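Local coordinates for sugar ABC transporter, sugar-binding protein (Streptococcus pneumoniae, PDB 2HEU), which probably binds a sugar, perhaps raffinose, outside the cell and delivers it to an ABC transporter for uptake, at residues A[149-153]-A[219-223]; A[214-218]-A[385-389]; A[294-298]-A[311-315]. One frame throughout, in Å; residues are numbered along the deposited sequence.

Interaction 1 of 3, residues A[149-153]-A[219-223]; sequences WDEFE and KVMDI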
ATOM      1  N   TRP A 149       2.030   4.614 -21.641  1.00  9.87           N
ATOM      2  CA  TRP A 149       2.172   3.197 -21.917  1.00  9.58           C
ATOM      3  C   TRP A 149       3.158   3.021 -23.069  1.00  9.33           C
ATOM      4  O   TRP A 149       4.048   2.127 -23.007  1.00  9.59           O
ATOM      5  CB  TRP A 149       0.894   2.527 -22.284  1.00  9.86           C
ATOM      6  CG  TRP A 149      -0.205   2.507 -21.248  1.00  9.59           C
ATOM      7  CD1 TRP A 149      -0.107   2.601 -19.875  1.00  9.64           C
ATOM      8  CD2 TRP A 149      -1.592   2.378 -21.525  1.00 10.39           C
ATOM      9  NE1 TRP A 149      -1.337   2.495 -19.301  1.00  9.60           N
ATOM     10  CE2 TRP A 149      -2.274   2.318 -20.293  1.00  9.66           C
ATOM     11  CE3 TRP A 149      -2.355   2.196 -22.706  1.00 11.06           C
ATOM     12  CZ2 TRP A 149      -3.644   2.181 -20.198  1.00 10.83           C
ATOM     13  CZ3 TRP A 149      -3.752   2.044 -22.621  1.00 12.28           C
ATOM     14  CH2 TRP A 149      -4.352   2.020 -21.390  1.00 11.61           C
ATOM     15  N   ASP A 150       2.983   3.782 -24.152  1.00  9.60           N
ATOM     16  CA  ASP A 150       3.829   3.545 -25.328  1.00  9.83           C
ATOM     17  C   ASP A 150       5.266   3.902 -24.996  1.00  9.81           C
ATOM     18  O   ASP A 150       6.185   3.217 -25.493  1.00 10.08           O
ATOM     19  CB  ASP A 150       3.278   4.400 -26.484  1.00 10.51           C
ATOM     20  CG  ASP A 150       2.052   3.828 -27.132  1.00 11.93           C
ATOM     21  OD1 ASP A 150       1.516   2.827 -26.722  1.00 13.04           O
ATOM     22  OD2 ASP A 150       1.631   4.510 -28.102  1.00 16.08           O
ATOM     23  N   GLU A 151       5.510   4.945 -24.243  1.00 10.22           N
ATOM     24  CA  GLU A 151       6.899   5.257 -23.869  1.00  9.65           C
ATOM     25  C   GLU A 151       7.462   4.177 -22.982  1.00  9.97           C
ATOM     26  O   GLU A 151       8.668   3.880 -23.036  1.00 10.08           O
ATOM     27  CB  GLU A 151       7.032   6.561 -23.153  1.00 10.75           C
ATOM     28  CG  GLU A 151       6.838   7.801 -24.014  1.00 12.21           C
ATOM     29  CD  GLU A 151       7.170   9.065 -23.345  1.00 15.80           C
ATOM     30  OE1 GLU A 151       7.390   9.142 -22.176  1.00 20.97           O
ATOM     31  OE2 GLU A 151       7.272  10.140 -24.029  1.00 19.26           O
ATOM     32  N   PHE A 152       6.666   3.524 -22.159  1.00  9.35           N
ATOM     33  CA  PHE A 152       7.185   2.445 -21.264  1.00  9.57           C
ATOM     34  C   PHE A 152       7.612   1.231 -22.107  1.00  8.90           C
ATOM     35  O   PHE A 152       8.671   0.672 -21.894  1.00  9.34           O
ATOM     36  CB  PHE A 152       6.098   2.156 -20.245  1.00  9.35           C
ATOM     37  CG  PHE A 152       6.576   1.347 -19.013  1.00  9.12           C
ATOM     38  CD1 PHE A 152       7.871   1.012 -18.736  1.00  9.18           C
ATOM     39  CD2 PHE A 152       5.567   0.969 -18.128  1.00  9.83           C
ATOM     40  CE1 PHE A 152       8.177   0.324 -17.558  1.00  9.69           C
ATOM     41  CE2 PHE A 152       5.884   0.287 -16.969  1.00 10.46           C
ATOM     42  CZ  PHE A 152       7.198  -0.029 -16.686  1.00 10.33           C
ATOM     43  N   GLU A 153       6.777   0.869 -23.096  1.00  8.89           N
ATOM     44  CA  GLU A 153       7.124  -0.191 -24.007  1.00  9.11           C
ATOM     45  C   GLU A 153       8.479   0.152 -24.673  1.00  9.26           C
ATOM     46  O   GLU A 153       9.377  -0.694 -24.743  1.00  9.78           O
ATOM     47  CB  GLU A 153       6.058  -0.299 -25.150  1.00 10.38           C
ATOM     48  CG  GLU A 153       4.759  -0.793 -24.735  1.00  9.78           C
ATOM     49  CD  GLU A 153       3.678  -0.685 -25.812  1.00 10.15           C
ATOM     50  OE1 GLU A 153       3.902   0.067 -26.804  1.00 12.13           O
ATOM     51  OE2 GLU A 153       2.624  -1.329 -25.665  1.00 11.31           O
ATOM     52  N   LYS A 219      -2.097  -5.021 -23.030  1.00  8.43           N
ATOM     53  CA  LYS A 219      -1.017  -4.184 -23.517  1.00  8.12           C
ATOM     54  C   LYS A 219      -0.067  -3.819 -22.371  1.00  7.99           C
ATOM     55  O   LYS A 219       1.169  -3.943 -22.491  1.00  8.99           O
ATOM     56  CB  LYS A 219      -1.568  -2.929 -24.165  1.00  8.64           C
ATOM     57  CG  LYS A 219      -0.559  -1.918 -24.619  1.00  9.44           C
ATOM     58  CD  LYS A 219      -1.217  -0.669 -25.157  1.00 10.94           C
ATOM     59  CE  LYS A 219      -0.313   0.478 -25.506  1.00 11.58           C
ATOM     60  NZ  LYS A 219       0.574   0.188 -26.618  1.00 11.48           N
ATOM     61  N   VAL A 220      -0.601  -3.381 -21.258  1.00  8.09           N
ATOM     62  CA  VAL A 220       0.248  -2.981 -20.111  1.00  7.96           C
ATOM     63  C   VAL A 220       0.986  -4.212 -19.550  1.00  7.64           C
ATOM     64  O   VAL A 220       2.192  -4.172 -19.262  1.00  7.75           O
ATOM     65  CB  VAL A 220      -0.545  -2.228 -19.077  1.00  8.39           C
ATOM     66  CG1 VAL A 220       0.355  -1.859 -17.887  1.00  9.56           C
ATOM     67  CG2 VAL A 220      -1.158  -0.968 -19.662  1.00  9.71           C
ATOM     68  N   MET A 221       0.280  -5.337 -19.377  1.00  7.58           N
ATOM     69  CA  MET A 221       0.928  -6.563 -18.927  1.00  7.26           C
ATOM     70  C   MET A 221       2.006  -7.012 -19.888  1.00  7.48           C
ATOM     71  O   MET A 221       3.053  -7.557 -19.449  1.00  8.11           O
ATOM     72  CB  MET A 221      -0.095  -7.681 -18.720  1.00  7.55           C
ATOM     73  CG  MET A 221      -0.983  -7.517 -17.512  1.00  7.97           C
ATOM     74  SD  MET A 221      -0.125  -7.306 -15.943  1.00  8.46           S
ATOM     75  CE  MET A 221       1.011  -8.707 -15.978  1.00 10.13           C
ATOM     76  N   ASP A 222       1.806  -6.814 -21.197  1.00  7.69           N
ATOM     77  CA  ASP A 222       2.756  -7.248 -22.177  1.00  7.90           C
ATOM     78  C   ASP A 222       4.060  -6.508 -22.146  1.00  8.05           C
ATOM     79  O   ASP A 222       5.054  -6.984 -22.686  1.00  8.42           O
ATOM     80  CB  ASP A 222       2.151  -7.232 -23.606  1.00  8.25           C
ATOM     81  CG  ASP A 222       1.322  -8.429 -23.905  1.00  9.28           C
ATOM     82  OD1 ASP A 222       1.410  -9.456 -23.207  1.00 10.50           O
ATOM     83  OD2 ASP A 222       0.572  -8.396 -24.925  1.00 10.62           O
ATOM     84  N   ILE A 223       4.121  -5.347 -21.474  1.00  8.08           N
ATOM     85  CA  ILE A 223       5.419  -4.688 -21.267  1.00  8.32           C
ATOM     86  C   ILE A 223       6.381  -5.618 -20.552  1.00  8.05           C
ATOM     87  O   ILE A 223       7.576  -5.629 -20.794  1.00  8.85           O
ATOM     88  CB  ILE A 223       5.205  -3.354 -20.514  1.00  8.21           C
ATOM     89  CG1 ILE A 223       4.377  -2.394 -21.365  1.00  9.35           C
ATOM     90  CG2 ILE A 223       6.527  -2.720 -20.105  1.00  9.12           C
ATOM     91  CD1 ILE A 223       3.877  -1.136 -20.652  1.00  9.82           C
TER
HETATM   92  O   HOH W   1       2.631  -3.838 -24.801  1.00 10.82           O
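K219 reaches across to D150 and E153, and the three side chains form a salt-bridge network. It joins the first turn of helix 149-161 to the last part of helix 212-222. The lysine chain runs extended to CE and turns at its last torsion (chi4 66°). This turn sets NZ between the two carboxylates. K219 NZ donates to D150 OD1 at 2.8 Å, arriving almost in line with that C-O bond. It also donates to E153 OE2 at 2.7 Å, on the syn side but tilted out of the carboxylate plane. A water bridges the same acid to the lysine backbone, donating to both E153 OE2 and K219 O. E153 OE2 is thus gripped twice. D150 lies in the first turn of its helix, which may help to stabilise its charge.

V220 comes next. Its CG2 sits over one face of the W149 indole, 3.5 Å from the centroid of the five-membered ring. W149 NE1 is hydrogen-bonded to T187 OG1 of helix 178-189, which helps to fix the ring.

I223 then packs against both F152 and the aliphatic part of E153. I223 CG1 packs on E153 CG at 3.8 Å. I223 CD1 meets F152 CD2 at 3.7 Å. I223 CG2 stands over the middle of the F152 ring, 4.1 Å from the centroid and 5° off the ring normal.

Interaction 2 of 3, residues A[214-218]-A[385-389]; sequences MKDDI and KQGMV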
ATOM      1  N   MET A 214      -9.882  -4.865 -21.597  1.00  9.20           N
ATOM      2  CA  MET A 214      -9.037  -6.058 -21.497  1.00  9.47           C
ATOM      3  C   MET A 214      -7.887  -5.931 -22.449  1.00  9.72           C
ATOM      4  O   MET A 214      -6.740  -6.278 -22.100  1.00 10.16           O
ATOM      5  CB  MET A 214      -9.858  -7.292 -21.779  1.00 11.20           C
ATOM      6  CG  MET A 214      -9.495  -8.473 -21.176  1.00 15.63           C
ATOM      7  SD  MET A 214      -9.196  -8.475 -19.387  1.00 12.18           S
ATOM      8  CE  MET A 214      -7.535  -9.070 -19.453  1.00 12.25           C
ATOM      9  N   LYS A 215      -8.070  -5.426 -23.693  1.00  9.41           N
ATOM     10  CA  LYS A 215      -6.998  -5.233 -24.622  1.00  9.68           C
ATOM     11  C   LYS A 215      -5.941  -4.309 -24.033  1.00  9.11           C
ATOM     12  O   LYS A 215      -4.726  -4.529 -24.166  1.00  9.36           O
ATOM     13  CB  LYS A 215      -7.513  -4.682 -25.952  1.00 11.44           C
ATOM     14  CG  LYS A 215      -8.325  -5.704 -26.735  1.00 14.15           C
ATOM     15  CD  LYS A 215      -8.906  -5.032 -28.023  1.00 16.28           C
ATOM     16  CE  LYS A 215      -9.780  -6.002 -28.820  1.00 16.53           C
ATOM     17  NZ  LYS A 215      -9.034  -7.076 -29.359  1.00 17.61           N
ATOM     18  N   ASP A 216      -6.388  -3.231 -23.396  1.00  8.74           N
ATOM     19  CA  ASP A 216      -5.442  -2.279 -22.787  1.00  8.85           C
ATOM     20  C   ASP A 216      -4.720  -2.908 -21.593  1.00  8.12           C
ATOM     21  O   ASP A 216      -3.526  -2.701 -21.419  1.00  8.71           O
ATOM     22  CB  ASP A 216      -6.142  -1.003 -22.382  1.00  9.50           C
ATOM     23  CG  ASP A 216      -6.450  -0.038 -23.578  1.00 11.40           C
ATOM     24  OD1 ASP A 216      -5.846  -0.207 -24.636  1.00 13.75           O
ATOM     25  OD2 ASP A 216      -7.229   0.894 -23.379  1.00 13.52           O
ATOM     26  N   ASP A 217      -5.457  -3.639 -20.755  1.00  8.41           N
ATOM     27  CA  ASP A 217      -4.783  -4.338 -19.643  1.00  8.39           C
ATOM     28  C   ASP A 217      -3.701  -5.281 -20.185  1.00  7.91           C
ATOM     29  O   ASP A 217      -2.610  -5.339 -19.627  1.00  8.36           O
ATOM     30  CB  ASP A 217      -5.823  -5.134 -18.857  1.00  8.74           C
ATOM     31  CG  ASP A 217      -5.185  -5.987 -17.794  1.00  8.25           C
ATOM     32  OD1 ASP A 217      -4.722  -5.279 -16.799  1.00  8.17           O
ATOM     33  OD2 ASP A 217      -5.087  -7.196 -17.889  1.00  8.58           O
ATOM     34  N   ILE A 218      -3.995  -6.038 -21.246  1.00  8.27           N
ATOM     35  CA  ILE A 218      -3.041  -6.930 -21.834  1.00  8.24           C
ATOM     36  C   ILE A 218      -1.864  -6.177 -22.389  1.00  8.04           C
ATOM     37  O   ILE A 218      -0.724  -6.604 -22.254  1.00  8.62           O
ATOM     38  CB  ILE A 218      -3.771  -7.806 -22.866  1.00  8.98           C
ATOM     39  CG1 ILE A 218      -4.678  -8.808 -22.136  1.00  9.38           C
ATOM     40  CG2 ILE A 218      -2.761  -8.495 -23.791  1.00 10.11           C
ATOM     41  CD1 ILE A 218      -5.695  -9.503 -23.015  1.00  9.66           C
ATOM     42  N   LYS A 385      -3.600 -15.245 -23.155  1.00  9.39           N
ATOM     43  CA  LYS A 385      -4.590 -14.160 -22.963  0.50  8.76           C
ATOM     44  C   LYS A 385      -5.955 -14.673 -22.605  1.00  8.91           C
ATOM     45  O   LYS A 385      -6.558 -14.198 -21.652  1.00  8.73           O
ATOM     46  CB  LYS A 385      -4.625 -13.259 -24.223  0.50  8.95           C
ATOM     47  CG  LYS A 385      -3.298 -12.718 -24.666  0.50  8.85           C
ATOM     48  CD  LYS A 385      -3.477 -11.889 -25.891  0.50  9.17           C
ATOM     49  CE  LYS A 385      -2.314 -11.056 -26.246  0.50 10.25           C
ATOM     50  NZ  LYS A 385      -1.298 -11.922 -26.996  0.50 12.79           N
ATOM     51  N   GLN A 386      -6.484 -15.622 -23.391  1.00  9.73           N
ATOM     52  CA  GLN A 386      -7.788 -16.179 -23.057  1.00  9.83           C
ATOM     53  C   GLN A 386      -7.752 -16.810 -21.671  1.00  9.59           C
ATOM     54  O   GLN A 386      -8.727 -16.731 -20.915  1.00 10.09           O
ATOM     55  CB  GLN A 386      -8.247 -17.155 -24.137  1.00 10.08           C
ATOM     56  CG  GLN A 386      -9.701 -17.649 -23.862  1.00 11.25           C
ATOM     57  CD  GLN A 386     -10.692 -16.497 -24.050  1.00 12.46           C
ATOM     58  OE1 GLN A 386     -11.409 -16.166 -23.045  1.00 14.60           O
ATOM     59  NE2 GLN A 386     -10.764 -15.915 -25.167  1.00 12.69           N
ATOM     60  N   GLY A 387      -6.676 -17.506 -21.338  1.00  9.34           N
ATOM     61  CA  GLY A 387      -6.553 -18.100 -20.043  1.00 10.06           C
ATOM     62  C   GLY A 387      -6.647 -17.078 -18.927  1.00  8.80           C
ATOM     63  O   GLY A 387      -7.252 -17.295 -17.896  1.00  9.72           O
ATOM     64  N   MET A 388      -5.996 -15.910 -19.121  1.00  8.60           N
ATOM     65  CA  MET A 388      -6.066 -14.854 -18.123  1.00  8.31           C
ATOM     66  C   MET A 388      -7.490 -14.329 -17.972  1.00  8.15           C
ATOM     67  O   MET A 388      -7.953 -14.106 -16.862  1.00  7.97           O
ATOM     68  CB  MET A 388      -5.055 -13.725 -18.447  1.00  8.12           C
ATOM     69  CG  MET A 388      -5.097 -12.625 -17.428  1.00  8.13           C
ATOM     70  SD  MET A 388      -3.744 -11.473 -17.500  1.00  8.66           S
ATOM     71  CE  MET A 388      -3.975 -10.647 -19.067  1.00 10.65           C
ATOM     72  N   VAL A 389      -8.192 -14.107 -19.090  1.00  8.19           N
ATOM     73  CA  VAL A 389      -9.601 -13.707 -19.030  1.00  8.37           C
ATOM     74  C   VAL A 389     -10.411 -14.739 -18.297  1.00  8.44           C
ATOM     75  O   VAL A 389     -11.236 -14.400 -17.425  1.00  8.69           O
ATOM     76  CB  VAL A 389     -10.117 -13.434 -20.441  1.00  8.94           C
ATOM     77  CG1 VAL A 389     -11.636 -13.256 -20.423  1.00 10.74           C
ATOM     78  CG2 VAL A 389      -9.425 -12.220 -21.050  1.00  9.84           C
TER
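The carboxylate of D217 is the flat group here, and the methyl end of M388 approaches it at one oxygen. D217 OD2 lies 3.8 Å from M388 CE. This is a van der Waals approach and not a polar bond.

The rest of the contact is apolar. M388 is extended through chi2, with CG anti to the backbone N, and bends only at its last torsion (chi3 66°), which carries the methyl across to the side chains of the other helix. M388 CE touches I218 CG1 at 3.6 Å, the two side chains lying alongside each other and pointing opposite ways. It also meets M214 CE at 3.9 Å, methyl to methyl. M214 curls at chi2 and chi3, and its CG rests on V389 CG2 at 3.7 Å. In the conformer given, one of two deposited, K385 CE packs on I218 CG2 at 3.6 Å, the chains crossing at about a right angle.

Two helices meet here, 212-222 and 385-396. Their local axes pass 11.6 Å apart, with N-to-C directions at 116°. Helix 178-189 adjoins the same helix 212-222, with F185 touching both M214 and D217. Helix 370-382 also borders the contact: its Y379 touches I218 and M388, and its L375 touches M388.

Interaction 3 of 3, residues A[294-298]-A[311-315]; sequences LAWSI and FVEYM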
ATOM      1  N   LEU A 294       0.384   2.745   8.980  1.00 10.05           N
ATOM      2  CA  LEU A 294       0.136   3.208  10.370  1.00 10.00           C
ATOM      3  C   LEU A 294      -1.200   3.866  10.391  1.00 10.22           C
ATOM      4  O   LEU A 294      -1.382   4.951   9.798  1.00 10.70           O
ATOM      5  CB  LEU A 294       1.260   4.141  10.815  1.00 10.56           C
ATOM      6  CG  LEU A 294       1.198   4.412  12.367  1.00 11.71           C
ATOM      7  CD1 LEU A 294       1.733   3.206  13.163  1.00 12.88           C
ATOM      8  CD2 LEU A 294       1.932   5.689  12.724  1.00 11.95           C
ATOM      9  N   ALA A 295      -2.185   3.186  10.962  1.00  9.42           N
ATOM     10  CA  ALA A 295      -3.600   3.536  10.765  1.00 10.16           C
ATOM     11  C   ALA A 295      -4.298   3.005  11.995  1.00  9.77           C
ATOM     12  O   ALA A 295      -4.242   1.830  12.279  1.00  9.65           O
ATOM     13  CB  ALA A 295      -4.152   2.942   9.492  1.00 10.67           C
ATOM     14  N   TRP A 296      -4.936   3.926  12.749  1.00  9.98           N
ATOM     15  CA  TRP A 296      -5.469   3.591  14.080  1.00  9.51           C
ATOM     16  C   TRP A 296      -6.941   3.833  14.194  1.00  9.86           C
ATOM     17  O   TRP A 296      -7.500   4.821  13.716  1.00 10.96           O
ATOM     18  CB  TRP A 296      -4.780   4.396  15.187  1.00  9.94           C
ATOM     19  CG  TRP A 296      -3.318   4.200  15.365  1.00  9.36           C
ATOM     20  CD1 TRP A 296      -2.514   3.252  14.745  1.00  9.37           C
ATOM     21  CD2 TRP A 296      -2.410   4.956  16.163  1.00  9.98           C
ATOM     22  NE1 TRP A 296      -1.229   3.392  15.146  1.00  9.76           N
ATOM     23  CE2 TRP A 296      -1.126   4.413  16.067  1.00  9.76           C
ATOM     24  CE3 TRP A 296      -2.630   6.038  17.045  1.00 11.03           C
ATOM     25  CZ2 TRP A 296      -0.018   4.920  16.766  1.00 10.69           C
ATOM     26  CZ3 TRP A 296      -1.540   6.515  17.739  1.00 11.43           C
ATOM     27  CH2 TRP A 296      -0.265   5.968  17.594  1.00 11.16           C
ATOM     28  N   SER A 297      -7.565   2.914  14.940  1.00  9.50           N
ATOM     29  CA  SER A 297      -8.973   2.989  15.362  1.00 10.90           C
ATOM     30  C   SER A 297      -9.055   2.881  16.905  1.00 10.28           C
ATOM     31  O   SER A 297      -8.087   2.401  17.527  1.00 11.48           O
ATOM     32  CB  SER A 297      -9.774   1.877  14.707  1.00 10.76           C
ATOM     33  OG  SER A 297      -9.800   2.006  13.291  1.00 11.64           O
ATOM     34  N   ILE A 298     -10.144   3.352  17.459  1.00 10.93           N
ATOM     35  CA  ILE A 298     -10.334   3.344  18.922  1.00 10.87           C
ATOM     36  C   ILE A 298     -11.470   2.445  19.236  1.00 11.18           C
ATOM     37  O   ILE A 298     -12.533   2.507  18.620  1.00 12.22           O
ATOM     38  CB  ILE A 298     -10.603   4.759  19.435  1.00 12.17           C
ATOM     39  CG1 ILE A 298      -9.469   5.729  19.080  1.00 11.61           C
ATOM     40  CG2 ILE A 298     -10.871   4.739  20.950  1.00 12.55           C
ATOM     41  CD1 ILE A 298      -9.758   7.152  19.508  1.00 13.48           C
ATOM     42  N   PHE A 311      -4.148   9.739  22.958  1.00 11.81           N
ATOM     43  CA  PHE A 311      -3.018   9.082  22.284  1.00 11.26           C
ATOM     44  C   PHE A 311      -3.075   9.224  20.759  1.00 10.84           C
ATOM     45  O   PHE A 311      -2.068   9.500  20.103  1.00 12.08           O
ATOM     46  CB  PHE A 311      -2.960   7.588  22.747  1.00 12.19           C
ATOM     47  CG  PHE A 311      -1.773   6.818  22.259  1.00 12.00           C
ATOM     48  CD1 PHE A 311      -0.533   7.152  22.698  1.00 14.76           C
ATOM     49  CD2 PHE A 311      -1.907   5.805  21.363  1.00 12.40           C
ATOM     50  CE1 PHE A 311       0.571   6.423  22.341  1.00 16.67           C
ATOM     51  CE2 PHE A 311      -0.770   5.129  20.959  1.00 13.25           C
ATOM     52  CZ  PHE A 311       0.466   5.417  21.444  1.00 16.24           C
ATOM     53  N   VAL A 312      -4.284   9.024  20.221  1.00 10.92           N
ATOM     54  CA  VAL A 312      -4.480   9.200  18.776  1.00 11.54           C
ATOM     55  C   VAL A 312      -4.170  10.673  18.378  1.00 11.62           C
ATOM     56  O   VAL A 312      -3.446  10.931  17.405  1.00 12.52           O
ATOM     57  CB  VAL A 312      -5.851   8.798  18.369  1.00 11.78           C
ATOM     58  CG1 VAL A 312      -6.112   9.067  16.868  1.00 12.88           C
ATOM     59  CG2 VAL A 312      -6.090   7.283  18.658  1.00 11.84           C
ATOM     60  N   GLU A 313      -4.706  11.630  19.158  1.00 12.13           N
ATOM     61  CA  GLU A 313      -4.471  13.037  18.846  1.00 12.44           C
ATOM     62  C   GLU A 313      -2.984  13.342  18.844  1.00 12.76           C
ATOM     63  O   GLU A 313      -2.509  14.090  17.989  1.00 12.93           O
ATOM     64  CB  GLU A 313      -5.230  13.913  19.841  1.00 14.01           C
ATOM     65  CG  GLU A 313      -5.094  15.385  19.501  1.00 14.88           C
ATOM     66  CD  GLU A 313      -3.962  16.096  20.147  1.00 16.27           C
ATOM     67  OE1 GLU A 313      -3.755  15.894  21.373  1.00 18.81           O
ATOM     68  OE2 GLU A 313      -3.368  16.971  19.487  1.00 15.91           O
ATOM     69  N   TYR A 314      -2.244  12.838  19.804  1.00 12.34           N
ATOM     70  CA  TYR A 314      -0.864  13.118  19.915  1.00 12.04           C
ATOM     71  C   TYR A 314      -0.126  12.750  18.611  1.00 12.15           C
ATOM     72  O   TYR A 314       0.709  13.536  18.121  1.00 12.75           O
ATOM     73  CB  TYR A 314      -0.233  12.308  21.117  1.00 13.44           C
ATOM     74  CG  TYR A 314       1.151  12.657  21.435  1.00 12.37           C
ATOM     75  CD1 TYR A 314       2.204  11.800  21.249  1.00 12.54           C
ATOM     76  CD2 TYR A 314       1.457  13.881  22.012  1.00 13.50           C
ATOM     77  CE1 TYR A 314       3.459  12.101  21.591  1.00 12.66           C
ATOM     78  CE2 TYR A 314       2.754  14.221  22.389  1.00 13.10           C
ATOM     79  CZ  TYR A 314       3.745  13.335  22.154  1.00 12.86           C
ATOM     80  OH  TYR A 314       5.061  13.638  22.430  1.00 15.80           O
ATOM     81  N   MET A 315      -0.452  11.580  18.049  1.00 11.75           N
ATOM     82  CA  MET A 315       0.226  11.147  16.838  1.00 12.68           C
ATOM     83  C   MET A 315      -0.114  11.991  15.629  1.00 12.36           C
ATOM     84  O   MET A 315       0.647  11.978  14.631  1.00 15.10           O
ATOM     85  CB  MET A 315      -0.087   9.663  16.615  1.00 12.43           C
ATOM     86  CG  MET A 315       0.806   8.972  15.569  1.00 15.19           C
ATOM     87  SD  MET A 315       2.376   8.621  16.303  1.00 19.49           S
ATOM     88  CE  MET A 315       2.733   9.150  15.354  1.00 11.43           C
TER
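Strand 295-298 belongs to the mixed five-stranded sheet of one lobe, and helix 305-315 packs on a face of that sheet. The two form a beta-alpha unit joined by a short connection. The local axes run nearly antiparallel, at 156°, and pass 10.1 Å apart.

W296 is the main side chain from the strand. Its six-membered ring lies against the helix, meeting F311, V312 and M315. F311 lies almost parallel to the indole, with the planes at 4°. The rings are slid apart, however, so the centroids are 5.0 Å from each other and overlap is slight. The touch is between W296 CH2 and F311 CE2, at 3.5 Å. V312 CG2 comes to the indole at its edge, 4.0 Å from W296 CE3. The backbone oxygen of F311 also lies at the edge, in the ring plane.

M315 meets the ring obliquely, its CB 3.6 Å from W296 CZ3. With CG anti to the backbone N (chi1 -167°), the chain goes on past W296 CH2. Its sulfur makes an oblique Met-aromatic contact, with M315 SD 4.9 Å from the centroid of the six-membered ring. Two residues along the strand, I298 CG1 packs against V312 CG2 at 3.7 Å.

Y23 and F124 also meet the W296 ring, and F41 of helix 31-44 stands edge-to-face with F311. The sheet order 2-1-3-5-4, with strand 295-298 antiparallel to its neighbours, is typical of the type II periplasmic binding protein fold.

Interactions 1 and 2 are neighbours that share helix 212-222. Their centres are 13 Å apart, and they touch where W149 CZ3 lies 3.5 Å from D216 CG. One helix is thus held by helix 149-161 near its end and by helix 385-396 a turn or so earlier. Interaction 3 belongs to the other lobe, on the opposite side of the chain's centre. Its centre is about 40 Å from that of interaction 1 and about 42 Å from that of interaction 2. In binding proteins of this kind the sugar usually sits between the lobes; this is the apo form. The bound sodium ion is held by K103 and E335, neither of which belongs to these contacts.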